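Local coordinates for putative fusidic acid resistance protein (Staphylococcus aureus, PDB 2YB5), which mediates resistance to the antibiotic fusidic acid by clearing ribosomes, probably through binding to elongation factor G, at residues V134-N137 with L138-F142; G156-K159 with I160-Q163; A73-L76 with L77-K81. One frame throughout, in Å; residues are numbered along the deposited sequence.

Contact 1 of 3, residues V134-N137 with L138-F142; sequences VYKN and LDDKF
Asn-137 N reaches Lys-141 O at 2.7 Å, and a salt bridge runs from Lys-136 NZ to Asp-140 OD1 (3.0 Å), met from above the carboxylate plane. Asp-140 N returns to Asn-137 O at 2.8 Å. The side-chain carbonyl OD1 of Asn-137 accepts two further backbone N-H groups of the turn: Lys-141 N, 3.1 Å from Asn-137 OD1, bonds from well above the amide plane, whereas Asp-139 N lies at 2.8 Å from Asn-137 OD1 but is bent into a weak bond. The first torsion (chi1 64°) sets CG of Asn-137 between the backbone N and the carbonyl carbon, which folds the amide back over the loop; Glu-143 takes its ND2. In Lys-136 the bend at chi2 brings CE over one face of the Phe-142 ring, 3.5 Å from the centroid in a CH-pi contact, and the one at chi4 turns NZ toward Asp-140. The ammonium lies farther out, 4.8 Å from the same centroid, as a cation-pi partner, so its charge probably interacts with both ring and carboxylate. Val-134 CG1 touches Phe-142 CD1 obliquely, and both side chains pack on helix 92-98. The arrangement is a tight beta hairpin between strands 130-136 and 142-149: a type I turn from Asn-137 to Asp-140 followed by a G1 beta bulge, with Asp-140 in the left-handed conformation (phi 57°).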
loop_
_atom_site.group_PDB
_atom_site.type_symbol
_atom_site.label_atom_id
_atom_site.label_comp_id
_atom_site.label_asym_id
_atom_site.label_seq_id
_atom_site.Cartn_x
_atom_site.Cartn_y
_atom_site.Cartn_z
ATOM N N VAL A 134 9.835 6.817 3.597
ATOM C CA VAL A 134 10.552 6.943 2.335
ATOM C C VAL A 134 9.703 6.316 1.224
ATOM O O VAL A 134 9.050 5.287 1.430
ATOM C CB VAL A 134 11.960 6.281 2.407
ATOM C CG1 VAL A 134 12.634 6.217 1.035
ATOM C CG2 VAL A 134 12.854 7.043 3.412
ATOM N N TYR A 135 9.713 6.967 0.066
ATOM C CA TYR A 135 8.930 6.573 -1.097
ATOM C C TYR A 135 9.545 7.141 -2.380
ATOM O O TYR A 135 10.459 7.983 -2.341
ATOM C CB TYR A 135 7.477 7.062 -0.949
ATOM C CG TYR A 135 7.367 8.570 -0.818
ATOM C CD1 TYR A 135 7.253 9.369 -1.949
ATOM C CD2 TYR A 135 7.405 9.197 0.427
ATOM C CE1 TYR A 135 7.165 10.749 -1.843
ATOM C CE2 TYR A 135 7.341 10.570 0.541
ATOM C CZ TYR A 135 7.214 11.339 -0.606
ATOM O OH TYR A 135 7.141 12.697 -0.541
ATOM N N LYS A 136 9.039 6.658 -3.510
ATOM C CA LYS A 136 9.377 7.197 -4.829
ATOM C C LYS A 136 8.298 8.184 -5.253
ATOM O O LYS A 136 7.111 7.895 -5.110
ATOM C CB LYS A 136 9.447 6.078 -5.858
ATOM C CG LYS A 136 10.613 5.127 -5.689
ATOM C CD LYS A 136 11.936 5.752 -6.088
ATOM C CE LYS A 136 13.018 4.698 -6.292
ATOM N NZ LYS A 136 12.954 4.075 -7.653
ATOM N N ASN A 137 8.705 9.333 -5.789
ATOM C CA ASN A 137 7.752 10.332 -6.274
ATOM C C ASN A 137 7.311 10.062 -7.721
ATOM O O ASN A 137 7.722 9.079 -8.333
ATOM C CB ASN A 137 8.312 11.761 -6.118
ATOM C CG ASN A 137 9.542 12.011 -6.958
ATOM O OD1 ASN A 137 9.772 11.333 -7.950
ATOM N ND2 ASN A 137 10.341 13.000 -6.565
ATOM N N LEU A 138 6.456 10.937 -8.246
ATOM C CA LEU A 138 5.981 10.844 -9.629
ATOM C C LEU A 138 7.084 10.774 -10.684
ATOM O O LEU A 138 6.853 10.234 -11.763
ATOM C CB LEU A 138 5.018 12.006 -9.932
ATOM C CG LEU A 138 3.549 11.714 -9.609
ATOM C CD1 LEU A 138 2.831 12.897 -8.921
ATOM C CD2 LEU A 138 2.793 11.304 -10.871
ATOM N N ASP A 139 8.277 11.295 -10.370
ATOM C CA ASP A 139 9.439 11.216 -11.266
ATOM C C ASP A 139 10.330 9.996 -10.995
ATOM O O ASP A 139 11.489 9.965 -11.423
ATOM C CB ASP A 139 10.323 12.467 -11.118
ATOM C CG ASP A 139 9.600 13.753 -11.438
ATOM O OD1 ASP A 139 8.838 13.788 -12.434
ATOM O OD2 ASP A 139 9.810 14.739 -10.690
ATOM N N ASP A 140 9.798 9.007 -10.279
ATOM C CA ASP A 140 10.541 7.796 -9.917
ATOM C C ASP A 140 11.838 8.087 -9.151
ATOM O O ASP A 140 12.843 7.398 -9.344
ATOM C CB ASP A 140 10.824 6.932 -11.163
ATOM C CG ASP A 140 11.495 5.599 -10.820
ATOM O OD1 ASP A 140 11.098 4.972 -9.815
ATOM O OD2 ASP A 140 12.430 5.183 -11.546
ATOM N N LYS A 141 11.826 9.096 -8.279
ATOM C CA LYS A 141 12.977 9.327 -7.399
ATOM C C LYS A 141 12.581 9.380 -5.933
ATOM O O LYS A 141 11.419 9.657 -5.587
ATOM C CB LYS A 141 13.791 10.559 -7.802
ATOM C CG LYS A 141 13.038 11.855 -7.924
ATOM C CD LYS A 141 13.867 12.895 -8.696
ATOM C CE LYS A 141 13.052 14.154 -8.991
ATOM N NZ LYS A 141 12.492 14.777 -7.751
ATOM N N PHE A 142 13.569 9.105 -5.084
ATOM C CA PHE A 142 13.337 8.948 -3.665
ATOM C C PHE A 142 13.056 10.291 -3.021
ATOM O O PHE A 142 13.739 11.275 -3.287
ATOM C CB PHE A 142 14.541 8.297 -2.972
ATOM C CG PHE A 142 14.656 6.816 -3.196
ATOM C CD1 PHE A 142 13.615 5.956 -2.846
ATOM C CD2 PHE A 142 15.837 6.272 -3.705
ATOM C CE1 PHE A 142 13.730 4.571 -3.036
ATOM C CE2 PHE A 142 15.969 4.896 -3.895
ATOM C CZ PHE A 142 14.908 4.041 -3.565
#

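Contact 2 of 3, residues G156-K159 with I160-Q163; sequences GFCK and ICNQ. With ZN (zinc ion), chain C.
Within this loop Cys-158 SG is gripped by the zinc ion and by two N-H groups. It binds the metal at 2.3 Å and accepts bonds from Ile-160 N at 3.2 Å and from Cys-161 N at 3.5 Å, the second nearly straight. These N-H groups probably draw off part of the thiolate charge and fix the sulfur's direction. With SG turned anti to the Cys-158 N (chi1 165°), the sulfur lies under the following turn, where both donors can reach it. Cys-161 supplies the second ligand, its SG 2.4 Å from the zinc, and receives a weak bond from Gln-163 N. The two ends of the loop are joined by Cys-158 N and Gln-163 O at 2.8 Å, the donor approaching nearly along the C=O axis. Beside it, Asn-162 N makes a weak bond to Cys-158 O. Asn-162 takes a left-handed backbone conformation (phi 66°), which reverses the chain just after the second cysteine, as in the zinc knuckle of treble-clef fingers. Outside the coordination sphere, Ile-160 CB packs 3.7 Å from Cys-158 SG. The knuckle lies between strands 154-155 and 164-165; Cys-191, ending strand 186-191, and Cys-197 of helix 194-200 complete the tetrad, while Ile-160 packs on Ile-190 of strand 186-191 and on Leu-207 and Phe-210 of helix 204-214.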
loop_
_atom_site.group_PDB
_atom_site.type_symbol
_atom_site.label_atom_id
_atom_site.label_comp_id
_atom_site.label_asym_id
_atom_site.label_seq_id
_atom_site.Cartn_x
_atom_site.Cartn_y
_atom_site.Cartn_z
ATOM N N GLY A 156 -8.937 4.715 14.829
ATOM C CA GLY A 156 -9.529 5.687 13.912
ATOM C C GLY A 156 -9.163 5.416 12.469
ATOM O O GLY A 156 -8.588 4.371 12.156
ATOM N N PHE A 157 -9.479 6.365 11.593
ATOM C CA PHE A 157 -9.181 6.236 10.173
ATOM C C PHE A 157 -7.797 6.777 9.919
ATOM O O PHE A 157 -7.533 7.946 10.208
ATOM C CB PHE A 157 -10.141 7.048 9.308
ATOM C CG PHE A 157 -11.578 6.744 9.537
ATOM C CD1 PHE A 157 -12.100 5.506 9.196
ATOM C CD2 PHE A 157 -12.421 7.713 10.069
ATOM C CE1 PHE A 157 -13.437 5.231 9.393
ATOM C CE2 PHE A 157 -13.755 7.447 10.268
ATOM C CZ PHE A 157 -14.270 6.197 9.930
ATOM N N CYS A 158 -6.917 5.938 9.378
ATOM C CA CYS A 158 -5.599 6.389 8.951
ATOM C C CYS A 158 -5.767 7.317 7.760
ATOM O O CYS A 158 -6.423 6.961 6.796
ATOM C CB CYS A 158 -4.728 5.192 8.551
ATOM S SG CYS A 158 -3.235 5.617 7.600
ATOM N N LYS A 159 -5.158 8.494 7.795
ATOM C CA LYS A 159 -5.305 9.400 6.658
ATOM C C LYS A 159 -4.393 9.110 5.456
ATOM O O LYS A 159 -4.392 9.877 4.496
ATOM C CB LYS A 159 -5.194 10.851 7.117
ATOM C CG LYS A 159 -6.293 11.232 8.123
ATOM C CD LYS A 159 -7.711 11.152 7.539
ATOM C CE LYS A 159 -8.767 11.452 8.601
ATOM N NZ LYS A 159 -10.171 11.322 8.097
ATOM N N ILE A 160 -3.648 8.001 5.484
ATOM C CA ILE A 160 -2.945 7.537 4.295
ATOM C C ILE A 160 -3.751 6.469 3.547
ATOM O O ILE A 160 -4.061 6.637 2.375
ATOM C CB ILE A 160 -1.554 7.015 4.635
ATOM C CG1 ILE A 160 -0.643 8.184 5.023
ATOM C CG2 ILE A 160 -0.948 6.252 3.445
ATOM C CD1 ILE A 160 0.594 7.771 5.724
ATOM N N CYS A 161 -4.086 5.374 4.222
ATOM C CA CYS A 161 -4.765 4.263 3.588
ATOM C C CYS A 161 -6.284 4.375 3.709
ATOM O O CYS A 161 -6.998 3.592 3.101
ATOM C CB CYS A 161 -4.297 2.934 4.194
ATOM S SG CYS A 161 -4.699 2.711 5.948
ATOM N N ASN A 162 -6.749 5.335 4.514
ATOM C CA ASN A 162 -8.170 5.606 4.749
ATOM C C ASN A 162 -8.948 4.511 5.475
ATOM O O ASN A 162 -10.158 4.616 5.586
ATOM C CB ASN A 162 -8.891 5.973 3.441
ATOM C CG ASN A 162 -8.420 7.292 2.863
ATOM O OD1 ASN A 162 -8.276 7.435 1.648
ATOM N ND2 ASN A 162 -8.201 8.269 3.727
ATOM N N GLN A 163 -8.280 3.485 5.995
ATOM C CA GLN A 163 -8.983 2.443 6.748
ATOM C C GLN A 163 -8.876 2.666 8.259
ATOM O O GLN A 163 -8.103 3.513 8.723
ATOM C CB GLN A 163 -8.463 1.061 6.353
ATOM C CG GLN A 163 -8.632 0.790 4.846
ATOM C CD GLN A 163 -8.593 -0.678 4.477
ATOM O OE1 GLN A 163 -8.988 -1.542 5.259
ATOM N NE2 GLN A 163 -8.124 -0.968 3.264
HETATM ZN ZN ZN C . -2.766 3.423 7.131
#

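Contact 3 of 3, residues A73-L76 with L77-K81; sequences AEHL and LNELK
Carbonyls of residues 73-76 are joined to N-H groups one turn on, in regular alpha-helical fashion: Leu-77 N to Ala-73 O at 2.8 Å, Asn-78 N to Glu-74 O at 2.7 Å and Glu-79 N to His-75 O at 2.9 Å, with Leu-80 N bonding only weakly to Leu-76 O. On the outer surface His-75 and Glu-79 meet one turn apart. The imidazole projects outward, leaning toward Glu-79, with CG anti to the backbone N (chi1 171°), and the extended Glu-79 chain passes over one of its faces, CG standing above the plane toward the rim. Glu-79 OE2 comes to 3.4 Å from His-75 NE2, with ring and carboxylate planes 37° apart; the two groups meet at a slant rather than stacked flat. The other carboxylate oxygen, Glu-79 OE1, lies 3.4 Å from Leu-76 CD2, so the carboxylate lies against both side chains. Its nearness would be expected to favour protonation of His-75. Leu-77 turns inward instead, its CG resting 3.4 Å from Ala-73 O, one turn back. Glu-74 OE2 is hydrogen-bonded to Tyr-20 of helix 9-27, and the same Glu-74 OE2 lies 4.3 Å from Leu-77 CD1. Leu-77 itself packs on Val-15 and Lys-16 of that helix and on Phe-59 of helix 59-63, where Leu-76 and Leu-80 also lodge. The pattern is that of an amphipathic helix in a helical bundle: polar residues of helix 70-80 line one side, and Ala-73, Leu-77 and Leu-80 face the core of the N-terminal domain, related to elongation factor G-binding proteins.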
loop_
_atom_site.group_PDB
_atom_site.type_symbol
_atom_site.label_atom_id
_atom_site.label_comp_id
_atom_site.label_asym_id
_atom_site.label_seq_id
_atom_site.Cartn_x
_atom_site.Cartn_y
_atom_site.Cartn_z
ATOM N N ALA A 73 -8.731 -18.413 -4.330
ATOM C CA ALA A 73 -8.362 -17.048 -4.707
ATOM C C ALA A 73 -6.929 -16.725 -4.292
ATOM O O ALA A 73 -6.153 -16.192 -5.086
ATOM C CB ALA A 73 -9.323 -16.049 -4.077
ATOM N N GLU A 74 -6.592 -17.063 -3.048
ATOM C CA GLU A 74 -5.285 -16.742 -2.464
ATOM C C GLU A 74 -4.121 -17.401 -3.204
ATOM O O GLU A 74 -3.082 -16.780 -3.405
ATOM C CB GLU A 74 -5.249 -17.145 -0.984
ATOM C CG GLU A 74 -6.224 -16.363 -0.098
ATOM C CD GLU A 74 -5.834 -14.909 0.073
ATOM O OE1 GLU A 74 -4.645 -14.641 0.349
ATOM O OE2 GLU A 74 -6.720 -14.035 -0.066
ATOM N N HIS A 75 -4.299 -18.656 -3.602
ATOM C CA HIS A 75 -3.300 -19.367 -4.395
ATOM C C HIS A 75 -3.047 -18.654 -5.722
ATOM O O HIS A 75 -1.901 -18.375 -6.075
ATOM C CB HIS A 75 -3.754 -20.809 -4.657
ATOM C CG HIS A 75 -2.892 -21.547 -5.636
ATOM N ND1 HIS A 75 -1.604 -21.945 -5.343
ATOM C CD2 HIS A 75 -3.136 -21.963 -6.902
ATOM C CE1 HIS A 75 -1.090 -22.567 -6.388
ATOM N NE2 HIS A 75 -2.000 -22.595 -7.346
ATOM N N LEU A 76 -4.125 -18.362 -6.445
ATOM C CA LEU A 76 -4.029 -17.675 -7.731
ATOM C C LEU A 76 -3.419 -16.277 -7.560
ATOM O O LEU A 76 -2.589 -15.860 -8.371
ATOM C CB LEU A 76 -5.406 -17.584 -8.407
ATOM C CG LEU A 76 -6.086 -18.901 -8.807
ATOM C CD1 LEU A 76 -7.558 -18.673 -9.148
ATOM C CD2 LEU A 76 -5.369 -19.570 -9.979
ATOM N N LEU A 77 -3.825 -15.569 -6.504
ATOM C CA LEU A 77 -3.241 -14.257 -6.173
ATOM C C LEU A 77 -1.755 -14.380 -5.856
ATOM O O LEU A 77 -0.961 -13.585 -6.337
ATOM C CB LEU A 77 -3.964 -13.588 -4.991
ATOM C CG LEU A 77 -5.314 -12.914 -5.259
ATOM C CD1 LEU A 77 -5.915 -12.391 -3.960
ATOM C CD2 LEU A 77 -5.200 -11.796 -6.288
ATOM N N ASN A 78 -1.385 -15.375 -5.050
ATOM C CA ASN A 78 0.029 -15.648 -4.743
ATOM C C ASN A 78 0.847 -15.965 -5.995
ATOM O O ASN A 78 2.030 -15.643 -6.068
ATOM C CB ASN A 78 0.163 -16.795 -3.732
ATOM C CG ASN A 78 -0.242 -16.392 -2.320
ATOM O OD1 ASN A 78 -0.769 -15.301 -2.091
ATOM N ND2 ASN A 78 -0.005 -17.286 -1.366
ATOM N N GLU A 79 0.208 -16.595 -6.975
ATOM C CA GLU A 79 0.833 -16.840 -8.277
ATOM C C GLU A 79 1.045 -15.535 -9.043
ATOM O O GLU A 79 1.948 -15.448 -9.881
ATOM C CB GLU A 79 -0.010 -17.802 -9.118
ATOM C CG GLU A 79 0.076 -19.253 -8.678
ATOM C CD GLU A 79 -0.770 -20.179 -9.540
ATOM O OE1 GLU A 79 -1.937 -19.839 -9.832
ATOM O OE2 GLU A 79 -0.265 -21.253 -9.925
ATOM N N LEU A 80 0.203 -14.535 -8.765
ATOM C CA LEU A 80 0.367 -13.199 -9.340
ATOM C C LEU A 80 1.532 -12.430 -8.707
ATOM O O LEU A 80 2.109 -11.554 -9.354
ATOM C CB LEU A 80 -0.918 -12.372 -9.207
ATOM C CG LEU A 80 -2.125 -12.777 -10.045
ATOM C CD1 LEU A 80 -3.322 -11.922 -9.675
ATOM C CD2 LEU A 80 -1.812 -12.648 -11.522
ATOM N N LYS A 81 1.888 -12.752 -7.460
ATOM C CA LYS A 81 2.936 -12.002 -6.744
ATOM C C LYS A 81 4.224 -11.881 -7.546
ATOM O O LYS A 81 5.018 -10.960 -7.323
ATOM C CB LYS A 81 3.224 -12.605 -5.362
ATOM C CG LYS A 81 2.144 -12.274 -4.331
ATOM C CD LYS A 81 2.504 -12.745 -2.929
ATOM C CE LYS A 81 1.359 -12.469 -1.964
ATOM N NZ LYS A 81 1.665 -12.844 -0.556
#

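In the fold
Along the chain the three contacts come in series, without nesting or crossing, and each is local. Contact 3 is met first, one helical turn against the next within helix 70-80 of the N-terminal bundle. Contact 1 then closes the hairpin between strands 130-136 and 142-149 of the five-stranded antiparallel sheet, and contact 2 closes the zinc-binding loop that follows strand 154-155. Contacts 1 and 2 share the treble-clef zinc-finger region, their nearest atoms about 9 Å apart; helix 204-214 touches both, through Tyr-135 and Leu-138 at the hairpin and Ile-160 at the knuckle. Contacts 2 and 3 lie on opposite sides of the chain's centre, with about 14 Å between nearest atoms.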